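Local coordinates for protein MAU2 chromatid cohesion factor homolog (Saccharomyces cerevisiae, PDB 4XDN) that forms, together with SCC2, the complex that is required for the cohesin complex to associate with chromosomes, and so takes part in sister chromatid cohesion, at residues C220-L225 against F230-D235; E239-E244 against A258-I263; L186-K191 against T198-L203. All blocks are in the same frame, centred on the assembly; numbering follows the deposited sequence.

In the fold
Following the chain from its N terminus, contact 3 comes first: it closes the short turn between helix 170-189 and helix 193-206. Helix 212-228 follows, and contact 1 folds the loop after it back over its last turns, leading into helix 234-241. Contact 2 then joins helix 234-241 and the residues just after it to helix 250-266. The three closures lie in series, none nested in or crossing another. Contacts 3 and 1 meet where Phe200 stacks on Tyr221 and Ile188 packs on Tyr224, and contacts 1 and 2 meet where Ile232 packs on Ile263. Contacts 2 and 3 do not touch, their nearest atoms being about 10 Å apart, so 220-225 with 230-235 bridges them.

Contact 1. Residues C220-L225 against F230-D235; sequences CYVNYL and FPIPED
Leu225 meets the returning chain with both branches. Its CD2 rests on CB of Phe230 at 3.8 Å, while CD1 reaches toward Pro233, 3.7 Å from CD of that ring, and also packs against CG2 of Ile232. Leu225 CD1 also lies over one face of the Tyr221 ring, 3.6 Å above its plane and offset toward the rim, and the Tyr221 hydroxyl reaches on to Pro233, with OH 3.7 Å from CG. One turn away, Val222 CG1 meets Ile232 CD1 at 4.0 Å, the two side chains crossing nearly at right angles. On the other flank Tyr224 OH approaches CE2 at the edge of the Phe230 ring, at 3.5 Å, while the same hydroxyl is hydrogen-bonded to His193 ND1. Phe230 is held from outside by His193, edge-to-face, and by a cation-pi contact with Lys197. The backbone fixes the turn: Phe230 N bonds to Leu225 O at 2.8 Å, with a somewhat bent N-H...O angle of 142°. Pro233, at the N-cap position, starts helix 234-241. Branched and cyclic apolar residues thus make up the interface, and with a single hydrogen bond across it, hydrophobic packing probably supplies most of its cohesion.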
loop_
_atom_site.group_PDB
_atom_site.type_symbol
_atom_site.label_atom_id
_atom_site.label_comp_id
_atom_site.label_asym_id
_atom_site.label_seq_id
_atom_site.Cartn_x
_atom_site.Cartn_y
_atom_site.Cartn_z
ATOM N N CYS A 220 -2.552 -10.888 7.939
ATOM C CA CYS A 220 -3.310 -10.625 6.718
ATOM C C CYS A 220 -4.411 -9.617 7.017
ATOM O O CYS A 220 -4.669 -8.705 6.230
ATOM C CB CYS A 220 -3.924 -11.913 6.154
ATOM S SG CYS A 220 -2.746 -13.163 5.572
ATOM N N TYR A 221 -5.050 -9.792 8.169
ATOM C CA TYR A 221 -6.144 -8.927 8.592
ATOM C C TYR A 221 -5.663 -7.493 8.773
ATOM O O TYR A 221 -6.206 -6.568 8.169
ATOM C CB TYR A 221 -6.749 -9.449 9.896
ATOM C CG TYR A 221 -8.009 -8.744 10.353
ATOM C CD1 TYR A 221 -8.828 -8.073 9.456
ATOM C CD2 TYR A 221 -8.378 -8.757 11.692
ATOM C CE1 TYR A 221 -9.983 -7.438 9.881
ATOM C CE2 TYR A 221 -9.524 -8.124 12.124
ATOM C CZ TYR A 221 -10.322 -7.466 11.217
ATOM O OH TYR A 221 -11.464 -6.833 11.650
ATOM N N VAL A 222 -4.638 -7.317 9.600
ATOM C CA VAL A 222 -4.107 -5.991 9.889
ATOM C C VAL A 222 -3.646 -5.298 8.608
ATOM O O VAL A 222 -3.941 -4.122 8.398
ATOM C CB VAL A 222 -2.935 -6.062 10.896
ATOM C CG1 VAL A 222 -2.245 -4.705 11.039
ATOM C CG2 VAL A 222 -3.436 -6.538 12.252
ATOM N N ASN A 223 -2.937 -6.031 7.753
ATOM C CA ASN A 223 -2.441 -5.458 6.507
ATOM C C ASN A 223 -3.590 -5.005 5.613
ATOM O O ASN A 223 -3.529 -3.937 5.008
ATOM C CB ASN A 223 -1.564 -6.461 5.753
ATOM C CG ASN A 223 -0.440 -5.790 4.971
ATOM O OD1 ASN A 223 0.637 -6.365 4.803
ATOM N ND2 ASN A 223 -0.680 -4.565 4.505
ATOM N N TYR A 224 -4.638 -5.818 5.532
ATOM C CA TYR A 224 -5.826 -5.443 4.770
ATOM C C TYR A 224 -6.428 -4.140 5.294
ATOM O O TYR A 224 -6.777 -3.254 4.518
ATOM C CB TYR A 224 -6.878 -6.553 4.818
ATOM C CG TYR A 224 -8.285 -6.049 4.583
ATOM C CD1 TYR A 224 -8.750 -5.796 3.299
ATOM C CD2 TYR A 224 -9.145 -5.818 5.648
ATOM C CE1 TYR A 224 -10.033 -5.332 3.082
ATOM C CE2 TYR A 224 -10.430 -5.353 5.442
ATOM C CZ TYR A 224 -10.868 -5.110 4.157
ATOM O OH TYR A 224 -12.146 -4.647 3.952
ATOM N N LEU A 225 -6.547 -4.036 6.614
ATOM C CA LEU A 225 -7.137 -2.857 7.237
ATOM C C LEU A 225 -6.285 -1.618 6.973
ATOM O O LEU A 225 -6.815 -0.544 6.695
ATOM C CB LEU A 225 -7.306 -3.075 8.745
ATOM C CG LEU A 225 -8.318 -4.147 9.163
ATOM C CD1 LEU A 225 -8.208 -4.427 10.650
ATOM C CD2 LEU A 225 -9.742 -3.734 8.810
ATOM N N PHE A 230 -8.711 1.430 7.309
ATOM C CA PHE A 230 -9.789 1.181 8.257
ATOM C C PHE A 230 -9.226 1.168 9.670
ATOM O O PHE A 230 -8.078 0.771 9.874
ATOM C CB PHE A 230 -10.489 -0.151 7.971
ATOM C CG PHE A 230 -11.337 -0.151 6.729
ATOM C CD1 PHE A 230 -12.110 0.948 6.392
ATOM C CD2 PHE A 230 -11.367 -1.262 5.901
ATOM C CE1 PHE A 230 -12.890 0.943 5.253
ATOM C CE2 PHE A 230 -12.146 -1.274 4.760
ATOM C CZ PHE A 230 -12.911 -0.170 4.436
ATOM N N PRO A 231 -10.024 1.615 10.655
ATOM C CA PRO A 231 -9.603 1.464 12.050
ATOM C C PRO A 231 -9.328 0.007 12.399
ATOM O O PRO A 231 -10.109 -0.867 12.022
ATOM C CB PRO A 231 -10.803 1.994 12.838
ATOM C CG PRO A 231 -11.469 2.942 11.913
ATOM C CD PRO A 231 -11.282 2.373 10.540
ATOM N N ILE A 232 -8.232 -0.251 13.103
ATOM C CA ILE A 232 -7.899 -1.608 13.509
ATOM C C ILE A 232 -8.531 -1.912 14.869
ATOM O O ILE A 232 -8.267 -1.205 15.841
ATOM C CB ILE A 232 -6.377 -1.828 13.589
ATOM C CG1 ILE A 232 -5.705 -1.375 12.289
ATOM C CG2 ILE A 232 -6.074 -3.298 13.863
ATOM C CD1 ILE A 232 -4.193 -1.414 12.324
ATOM N N PRO A 233 -9.376 -2.958 14.944
ATOM C CA PRO A 233 -9.956 -3.336 16.239
ATOM C C PRO A 233 -8.893 -3.651 17.286
ATOM O O PRO A 233 -7.787 -4.069 16.939
ATOM C CB PRO A 233 -10.777 -4.586 15.906
ATOM C CG PRO A 233 -11.119 -4.440 14.476
ATOM C CD PRO A 233 -9.928 -3.774 13.847
ATOM N N GLU A 234 -9.236 -3.460 18.554
ATOM C CA GLU A 234 -8.284 -3.622 19.646
ATOM C C GLU A 234 -7.741 -5.046 19.727
ATOM O O GLU A 234 -6.548 -5.248 19.949
ATOM C CB GLU A 234 -8.941 -3.238 20.976
ATOM C CG GLU A 234 -7.999 -3.258 22.169
ATOM C CD GLU A 234 -6.814 -2.327 21.991
ATOM O OE1 GLU A 234 -6.987 -1.244 21.392
ATOM O OE2 GLU A 234 -5.707 -2.684 22.444
ATOM N N ASP A 235 -8.616 -6.029 19.547
ATOM C CA ASP A 235 -8.215 -7.427 19.671
ATOM C C ASP A 235 -7.208 -7.816 18.588
ATOM O O ASP A 235 -6.280 -8.582 18.846
ATOM C CB ASP A 235 -9.439 -8.348 19.615
ATOM C CG ASP A 235 -10.302 -8.100 18.396
ATOM O OD1 ASP A 235 -10.466 -6.924 18.013
ATOM O OD2 ASP A 235 -10.820 -9.082 17.823
#

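Contact 2. Residues E239-E244 against A258-I263; sequences ELRSTE and ALEMVI
Leu240 and Ile263 point at each other tip to tip, and their methyls CD2 and CD1 are only 3.5 Å apart, closer than usual for carbons. Leu240 keeps CG opposite its own backbone N (chi1 174°), which carries the isobutyl group out toward helix 250-266. There it also slides past Glu260 in the reverse direction, with Leu240 CD2 3.9 Å from Glu260 CG, so the aliphatic stem of the glutamate serves as part of the apolar surface. Beyond CG, Glu260 is extended (chi2 179°), and Glu260 OE2 lies 4.0 Å from Arg241 CG. The guanidinium and carboxylate lie at 22° to each other but are not paired: Arg241 NE is 6.3 Å from Glu260 OE2, and the carboxylate instead forms a salt bridge with Lys256, one turn back. With an alanine at Glu260, Lys256 is likely to lose its carboxylate mate, and a gap to open beside Leu240 where the stem packed. Ser242 OG bonds to Glu239 O from above the carbonyl plane, at 3.0 Å, and also pairs with Trp215 NE1. Ala258, Leu259 and Val262 pack against the chain of another protein, probably SCC2. Such helix-on-helix packing fits the mainly helical, TPR-like superhelix of the SCC4/mau-2 family.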
loop_
_atom_site.group_PDB
_atom_site.type_symbol
_atom_site.label_atom_id
_atom_site.label_comp_id
_atom_site.label_asym_id
_atom_site.label_seq_id
_atom_site.Cartn_x
_atom_site.Cartn_y
_atom_site.Cartn_z
ATOM N N GLU A 239 -3.514 -8.961 19.265
ATOM C CA GLU A 239 -3.114 -10.203 18.619
ATOM C C GLU A 239 -1.815 -9.989 17.851
ATOM O O GLU A 239 -0.947 -10.860 17.826
ATOM C CB GLU A 239 -4.213 -10.704 17.680
ATOM C CG GLU A 239 -4.011 -12.129 17.189
ATOM C CD GLU A 239 -4.210 -13.164 18.284
ATOM O OE1 GLU A 239 -4.993 -12.906 19.220
ATOM O OE2 GLU A 239 -3.579 -14.239 18.205
ATOM N N LEU A 240 -1.695 -8.822 17.227
ATOM C CA LEU A 240 -0.487 -8.459 16.493
ATOM C C LEU A 240 0.710 -8.347 17.434
ATOM O O LEU A 240 1.790 -8.854 17.138
ATOM C CB LEU A 240 -0.696 -7.138 15.743
ATOM C CG LEU A 240 0.512 -6.531 15.021
ATOM C CD1 LEU A 240 0.978 -7.419 13.874
ATOM C CD2 LEU A 240 0.174 -5.137 14.514
ATOM N N ARG A 241 0.513 -7.682 18.567
ATOM C CA ARG A 241 1.598 -7.457 19.516
ATOM C C ARG A 241 2.040 -8.753 20.195
ATOM O O ARG A 241 3.205 -8.899 20.567
ATOM C CB ARG A 241 1.179 -6.426 20.571
ATOM C CG ARG A 241 1.037 -5.006 20.026
ATOM C CD ARG A 241 0.914 -3.976 21.145
ATOM N NE ARG A 241 -0.413 -3.969 21.761
ATOM C CZ ARG A 241 -1.407 -3.152 21.416
ATOM N NH1 ARG A 241 -1.248 -2.255 20.450
ATOM N NH2 ARG A 241 -2.573 -3.233 22.045
ATOM N N SER A 242 1.114 -9.695 20.345
ATOM C CA SER A 242 1.408 -10.952 21.031
ATOM C C SER A 242 2.096 -11.970 20.122
ATOM O O SER A 242 2.536 -13.020 20.589
ATOM C CB SER A 242 0.122 -11.561 21.598
ATOM O OG SER A 242 -0.731 -12.008 20.560
ATOM N N THR A 243 2.177 -11.660 18.829
ATOM C CA THR A 243 2.802 -12.549 17.851
ATOM C C THR A 243 4.215 -12.936 18.280
ATOM O O THR A 243 5.072 -12.075 18.473
ATOM C CB THR A 243 2.851 -11.896 16.457
ATOM O OG1 THR A 243 1.524 -11.533 16.053
ATOM C CG2 THR A 243 3.441 -12.856 15.424
ATOM N N GLU A 244 4.443 -14.238 18.424
ATOM C CA GLU A 244 5.715 -14.758 18.917
ATOM C C GLU A 244 6.635 -15.196 17.780
ATOM O O GLU A 244 6.244 -15.976 16.908
ATOM C CB GLU A 244 5.470 -15.925 19.877
ATOM C CG GLU A 244 5.575 -15.538 21.345
ATOM C CD GLU A 244 4.883 -16.525 22.264
ATOM O OE1 GLU A 244 5.466 -17.592 22.556
ATOM O OE2 GLU A 244 3.749 -16.231 22.698
ATOM N N ALA A 258 7.108 -4.931 10.387
ATOM C CA ALA A 258 6.842 -3.980 9.315
ATOM C C ALA A 258 5.471 -3.344 9.495
ATOM O O ALA A 258 5.313 -2.134 9.339
ATOM C CB ALA A 258 6.932 -4.662 7.964
ATOM N N LEU A 259 4.481 -4.164 9.827
ATOM C CA LEU A 259 3.122 -3.675 9.988
ATOM C C LEU A 259 3.018 -2.736 11.183
ATOM O O LEU A 259 2.258 -1.771 11.152
ATOM C CB LEU A 259 2.145 -4.840 10.141
ATOM C CG LEU A 259 1.903 -5.681 8.887
ATOM C CD1 LEU A 259 0.937 -6.818 9.196
ATOM C CD2 LEU A 259 1.377 -4.836 7.741
ATOM N N GLU A 260 3.786 -3.017 12.230
ATOM C CA GLU A 260 3.796 -2.162 13.408
ATOM C C GLU A 260 4.410 -0.803 13.067
ATOM O O GLU A 260 4.036 0.217 13.641
ATOM C CB GLU A 260 4.559 -2.831 14.553
ATOM C CG GLU A 260 3.792 -3.972 15.213
ATOM C CD GLU A 260 4.568 -4.640 16.336
ATOM O OE1 GLU A 260 5.813 -4.687 16.260
ATOM O OE2 GLU A 260 3.930 -5.118 17.299
ATOM N N MET A 261 5.347 -0.799 12.125
ATOM C CA MET A 261 5.942 0.441 11.640
ATOM C C MET A 261 4.927 1.260 10.850
ATOM O O MET A 261 4.827 2.475 11.024
ATOM C CB MET A 261 7.165 0.144 10.770
ATOM C CG MET A 261 8.486 0.167 11.524
ATOM S SD MET A 261 8.939 1.812 12.106
ATOM C CE MET A 261 9.207 2.667 10.555
ATOM N N VAL A 262 4.174 0.589 9.983
ATOM C CA VAL A 262 3.165 1.259 9.171
ATOM C C VAL A 262 2.063 1.836 10.055
ATOM O O VAL A 262 1.534 2.910 9.774
ATOM C CB VAL A 262 2.546 0.297 8.131
ATOM C CG1 VAL A 262 1.402 0.971 7.372
ATOM C CG2 VAL A 262 3.607 -0.185 7.156
ATOM N N ILE A 263 1.717 1.119 11.122
ATOM C CA ILE A 263 0.694 1.589 12.047
ATOM C C ILE A 263 1.134 2.909 12.673
ATOM O O ILE A 263 0.351 3.856 12.743
ATOM C CB ILE A 263 0.398 0.549 13.152
ATOM C CG1 ILE A 263 -0.355 -0.645 12.560
ATOM C CG2 ILE A 263 -0.451 1.161 14.269
ATOM C CD1 ILE A 263 -0.440 -1.853 13.480
#

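Contact 3. Residues L186-K191 against T198-L203; sequences LCIKLK and TSFHGL
Cys187 with Ser199, and Ile188 with Phe200, make a light packing contact between two consecutive helices, 170-189 and 193-206, close to the turn that joins them. Only 85 Å² is buried between the segments, and no hydrogen bond crosses. The nearest CA atoms, those of Cys187 and Ser199, are 8.6 Å apart, a distance that suits the small side chains facing each other there. Cys187 SG and Ser199 OG remain 4.5 Å apart, a loose touch; the serine hydroxyl is hydrogen-bonded to the backbone oxygen of Arg195 in its own helix, which lets a polar group sit in this partly buried place. The segments run antiparallel, as in a helical hairpin, the building block of TPR-like arrays. At the turn, Lys191 adopts positive phi (58°) and ends helix 170-189 in a Schellman motif. On the inner flank Ile188 is drawn out (chi1 -67°, chi2 173°), and its terminal CD1 comes within 4.2 Å of Phe200 CE2, obliquely to the ring. A long branched residue and a broad aromatic suit this wider part of the interface, where Val196 also packs on Ile188. Phe200 in turn stacks on Tyr221 of helix 212-228, while Ile188 reaches Tyr224 of the same helix.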
loop_
_atom_site.group_PDB
_atom_site.type_symbol
_atom_site.label_atom_id
_atom_site.label_comp_id
_atom_site.label_asym_id
_atom_site.label_seq_id
_atom_site.Cartn_x
_atom_site.Cartn_y
_atom_site.Cartn_z
ATOM N N LEU A 186 -11.100 -13.631 -1.522
ATOM C CA LEU A 186 -12.016 -13.377 -2.627
ATOM C C LEU A 186 -12.918 -12.188 -2.310
ATOM O O LEU A 186 -13.268 -11.409 -3.198
ATOM C CB LEU A 186 -12.859 -14.619 -2.930
ATOM C CG LEU A 186 -12.105 -15.836 -3.473
ATOM C CD1 LEU A 186 -13.019 -17.050 -3.537
ATOM C CD2 LEU A 186 -11.514 -15.549 -4.842
ATOM N N CYS A 187 -13.294 -12.043 -1.044
ATOM C CA CYS A 187 -14.099 -10.903 -0.622
ATOM C C CYS A 187 -13.310 -9.606 -0.776
ATOM O O CYS A 187 -13.853 -8.593 -1.211
ATOM C CB CYS A 187 -14.566 -11.067 0.827
ATOM S SG CYS A 187 -15.924 -12.231 1.049
ATOM N N ILE A 188 -12.028 -9.641 -0.421
ATOM C CA ILE A 188 -11.170 -8.465 -0.552
ATOM C C ILE A 188 -11.125 -7.996 -2.004
ATOM O O ILE A 188 -11.301 -6.812 -2.286
ATOM C CB ILE A 188 -9.733 -8.746 -0.056
ATOM C CG1 ILE A 188 -9.737 -8.974 1.458
ATOM C CG2 ILE A 188 -8.803 -7.578 -0.397
ATOM C CD1 ILE A 188 -8.405 -9.430 2.025
ATOM N N LYS A 189 -10.897 -8.933 -2.920
ATOM C CA LYS A 189 -10.829 -8.617 -4.342
ATOM C C LYS A 189 -12.154 -8.065 -4.863
ATOM O O LYS A 189 -12.171 -7.245 -5.783
ATOM C CB LYS A 189 -10.429 -9.859 -5.144
ATOM C CG LYS A 189 -8.982 -10.294 -4.944
ATOM C CD LYS A 189 -8.011 -9.215 -5.400
ATOM C CE LYS A 189 -6.586 -9.736 -5.471
ATOM N NZ LYS A 189 -5.647 -8.699 -5.981
ATOM N N LEU A 190 -13.258 -8.514 -4.275
ATOM C CA LEU A 190 -14.580 -8.037 -4.663
ATOM C C LEU A 190 -14.954 -6.753 -3.925
ATOM O O LEU A 190 -16.023 -6.187 -4.154
ATOM C CB LEU A 190 -15.631 -9.116 -4.400
ATOM C CG LEU A 190 -15.661 -10.270 -5.405
ATOM C CD1 LEU A 190 -16.515 -11.412 -4.879
ATOM C CD2 LEU A 190 -16.184 -9.797 -6.755
ATOM N N LYS A 191 -14.065 -6.302 -3.044
ATOM C CA LYS A 191 -14.263 -5.067 -2.291
ATOM C C LYS A 191 -15.551 -5.105 -1.471
ATOM O O LYS A 191 -16.313 -4.138 -1.441
ATOM C CB LYS A 191 -14.267 -3.862 -3.235
ATOM C CG LYS A 191 -12.960 -3.685 -3.985
ATOM C CD LYS A 191 -12.978 -2.453 -4.874
ATOM C CE LYS A 191 -11.574 -2.053 -5.292
ATOM N NZ LYS A 191 -10.731 -1.652 -4.126
ATOM N N THR A 198 -16.202 -9.382 8.687
ATOM C CA THR A 198 -17.023 -10.438 9.267
ATOM C C THR A 198 -16.366 -11.800 9.075
ATOM O O THR A 198 -16.360 -12.629 9.986
ATOM C CB THR A 198 -18.433 -10.454 8.639
ATOM O OG1 THR A 198 -19.135 -9.261 9.004
ATOM C CG2 THR A 198 -19.237 -11.671 9.104
ATOM N N SER A 199 -15.815 -12.026 7.886
ATOM C CA SER A 199 -15.199 -13.310 7.569
ATOM C C SER A 199 -13.885 -13.489 8.319
ATOM O O SER A 199 -13.596 -14.578 8.811
ATOM C CB SER A 199 -14.966 -13.439 6.063
ATOM O OG SER A 199 -16.192 -13.404 5.353
ATOM N N PHE A 200 -13.090 -12.426 8.404
ATOM C CA PHE A 200 -11.839 -12.477 9.156
ATOM C C PHE A 200 -12.111 -12.848 10.610
ATOM O O PHE A 200 -11.469 -13.739 11.163
ATOM C CB PHE A 200 -11.102 -11.135 9.094
ATOM C CG PHE A 200 -9.962 -11.106 8.113
ATOM C CD1 PHE A 200 -8.883 -11.966 8.256
ATOM C CD2 PHE A 200 -9.959 -10.206 7.060
ATOM C CE1 PHE A 200 -7.835 -11.939 7.360
ATOM C CE2 PHE A 200 -8.909 -10.174 6.164
ATOM C CZ PHE A 200 -7.846 -11.042 6.313
ATOM N N HIS A 201 -13.067 -12.155 11.218
ATOM C CA HIS A 201 -13.419 -12.390 12.614
ATOM C C HIS A 201 -13.886 -13.827 12.833
ATOM O O HIS A 201 -13.430 -14.503 13.755
ATOM C CB HIS A 201 -14.506 -11.412 13.061
ATOM C CG HIS A 201 -14.816 -11.483 14.524
ATOM N ND1 HIS A 201 -15.688 -12.406 15.057
ATOM C CD2 HIS A 201 -14.366 -10.743 15.565
ATOM C CE1 HIS A 201 -15.764 -12.233 16.365
ATOM N NE2 HIS A 201 -14.971 -11.230 16.698
ATOM N N GLY A 202 -14.797 -14.288 11.982
ATOM C CA GLY A 202 -15.302 -15.645 12.076
ATOM C C GLY A 202 -14.196 -16.655 11.847
ATOM O O GLY A 202 -14.139 -17.696 12.501
ATOM N N LEU A 203 -13.312 -16.338 10.909
ATOM C CA LEU A 203 -12.170 -17.188 10.611
ATOM C C LEU A 203 -11.224 -17.262 11.806
ATOM O O LEU A 203 -10.895 -18.348 12.278
ATOM C CB LEU A 203 -11.434 -16.669 9.377
ATOM C CG LEU A 203 -10.093 -17.317 9.031
ATOM C CD1 LEU A 203 -10.224 -18.827 8.894
ATOM C CD2 LEU A 203 -9.550 -16.709 7.750
#